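Local coordinates for outer membrane protein YopM (Yersinia pestis, PDB 1JL5) that acts as a secreted leucine-rich-repeat effector that probably alters host cell physiology to promote bacterial survival, and assembles into a hollow cylindrical tetramer, at residues Asn323-Lys328 and Arg341-Phe346. Residues are numbered along the deposited sequence; the frame is centred on the assembly and turned at random.
Sequences NVSNNK and RLIASF. With CA (calcium ion), chain B.
Two successive leucine-rich repeats meet here, where Asn-323 and Ile-343 form a parallel bridge and the strands run on into the turns that follow. Val-324 N donates to Ile-343 O at 2.7 Å, nearly in line with the carbonyl. Asn-326 N donates to Ser-345 O at 2.6 Å. On the bridge face the Asn-323 amide crosses the Ile-343 side chain, with Asn-323 OD1 3.4 Å from Ile-343 CG2. Asn-323 CG is anti to its backbone N (chi1 -173°). This lets Asn-323 OD1 turn back and accept from Ser-325 N at 2.9 Å, in the carbonyl plane: an Asx turn. Further along, the hydroxyls of Ser-325 and Ser-345 meet tip to tip, OG to OG 2.6 Å. The Ser-325 OG also lies at the edge of the Phe-346 ring, which itself stacks on Tyr-366 of the next repeat. Behind the turn, Asn-327 ND2 reaches back to Val-324 O at 2.7 Å, coming from above the carbonyl plane. Its OD1 accepts from Asn-307 N and Ile-309 N of the preceding repeat. Asn-326 OD1 binds calcium at 2.2 Å together with three waters and Asn-246 and Asp-266 of a second subunit, while its ND2 hydrogen-bonds to Ser-306 of its own chain and to Glu-286 of the second subunit. Hydrogen bonds thus join the largely buried turns from repeat to repeat, and calcium ties this turn to the neighbouring chain.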
# COMPACT_ATOMS: atom_id res chain seq x y z
N ASN A 323 -6.72 18.14 -0.33
CA ASN A 323 -6.37 16.95 -1.05
C ASN A 323 -7.02 17.08 -2.41
O ASN A 323 -8.23 16.96 -2.54
CB ASN A 323 -6.88 15.70 -0.36
CG ASN A 323 -6.37 14.44 -1.02
OD1 ASN A 323 -5.95 14.48 -2.18
ND2 ASN A 323 -6.41 13.33 -0.31
N VAL A 324 -6.20 17.36 -3.41
CA VAL A 324 -6.69 17.48 -4.77
C VAL A 324 -5.85 16.51 -5.57
O VAL A 324 -5.60 16.67 -6.76
CB VAL A 324 -6.51 18.90 -5.31
CG1 VAL A 324 -7.45 19.84 -4.59
CG2 VAL A 324 -5.07 19.34 -5.13
N SER A 325 -5.42 15.48 -4.86
CA SER A 325 -4.61 14.44 -5.46
C SER A 325 -5.36 13.86 -6.64
O SER A 325 -6.59 13.78 -6.65
CB SER A 325 -4.35 13.33 -4.45
OG SER A 325 -3.56 12.32 -5.04
N ASN A 326 -4.60 13.44 -7.63
CA ASN A 326 -5.17 12.81 -8.79
C ASN A 326 -6.24 13.64 -9.47
O ASN A 326 -7.40 13.26 -9.55
CB ASN A 326 -5.75 11.44 -8.42
CG ASN A 326 -6.15 10.66 -9.64
OD1 ASN A 326 -5.54 10.80 -10.70
ND2 ASN A 326 -7.18 9.83 -9.50
N ASN A 327 -5.83 14.80 -9.95
CA ASN A 327 -6.73 15.66 -10.67
C ASN A 327 -5.97 16.07 -11.89
O ASN A 327 -5.04 15.39 -12.30
CB ASN A 327 -7.15 16.84 -9.82
CG ASN A 327 -8.36 16.51 -8.98
OD1 ASN A 327 -9.44 16.26 -9.51
ND2 ASN A 327 -8.19 16.48 -7.66
N LYS A 328 -6.37 17.18 -12.51
CA LYS A 328 -5.68 17.60 -13.71
C LYS A 328 -5.20 19.02 -13.52
O LYS A 328 -5.21 19.83 -14.44
CB LYS A 328 -6.62 17.49 -14.90
CG LYS A 328 -7.12 16.07 -15.11
CD LYS A 328 -5.97 15.14 -15.45
CE LYS A 328 -6.39 13.68 -15.38
NZ LYS A 328 -7.55 13.37 -16.27
N ARG A 341 -2.00 20.36 5.55
CA ARG A 341 -1.85 19.17 4.74
C ARG A 341 -2.17 19.49 3.29
O ARG A 341 -3.27 19.91 2.96
CB ARG A 341 -2.78 18.07 5.24
CG ARG A 341 -2.40 17.51 6.60
CD ARG A 341 -3.60 16.90 7.29
NE ARG A 341 -3.37 15.53 7.75
CZ ARG A 341 -3.41 14.46 6.96
NH1 ARG A 341 -3.68 14.57 5.66
NH2 ARG A 341 -3.19 13.25 7.48
N LEU A 342 -1.17 19.30 2.44
CA LEU A 342 -1.37 19.53 1.03
C LEU A 342 -1.10 18.22 0.30
O LEU A 342 0.04 17.74 0.26
CB LEU A 342 -0.43 20.61 0.50
CG LEU A 342 -0.55 20.79 -1.02
CD1 LEU A 342 -2.00 21.04 -1.41
CD2 LEU A 342 0.33 21.93 -1.49
N ILE A 343 -2.16 17.64 -0.23
CA ILE A 343 -2.02 16.42 -1.00
C ILE A 343 -2.46 16.84 -2.38
O ILE A 343 -3.65 17.04 -2.63
CB ILE A 343 -2.93 15.29 -0.49
CG1 ILE A 343 -2.62 14.97 0.97
CG2 ILE A 343 -2.72 14.04 -1.34
CD1 ILE A 343 -3.20 15.94 1.95
N ALA A 344 -1.50 17.00 -3.28
CA ALA A 344 -1.78 17.42 -4.64
C ALA A 344 -1.02 16.50 -5.58
O ALA A 344 -0.69 16.86 -6.71
CB ALA A 344 -1.35 18.86 -4.84
N SER A 345 -0.74 15.30 -5.09
CA SER A 345 -0.04 14.30 -5.87
C SER A 345 -0.90 13.90 -7.06
O SER A 345 -2.11 14.14 -7.07
CB SER A 345 0.21 13.08 -5.00
OG SER A 345 -1.02 12.67 -4.43
N PHE A 346 -0.27 13.30 -8.05
CA PHE A 346 -0.98 12.85 -9.24
C PHE A 346 -1.75 13.96 -9.91
O PHE A 346 -2.96 13.88 -10.14
CB PHE A 346 -1.90 11.70 -8.88
CG PHE A 346 -1.18 10.50 -8.38
CD1 PHE A 346 -0.42 9.73 -9.25
CD2 PHE A 346 -1.25 10.15 -7.03
CE1 PHE A 346 0.26 8.61 -8.78
CE2 PHE A 346 -0.57 9.03 -6.56
CZ PHE A 346 0.19 8.26 -7.44
CA CA B . -4.59 10.57 -12.71
O HOH W 1 -4.35 12.87 -12.59
O HOH W 2 -5.22 8.48 -12.37
O HOH W 3 -2.55 10.01 -12.04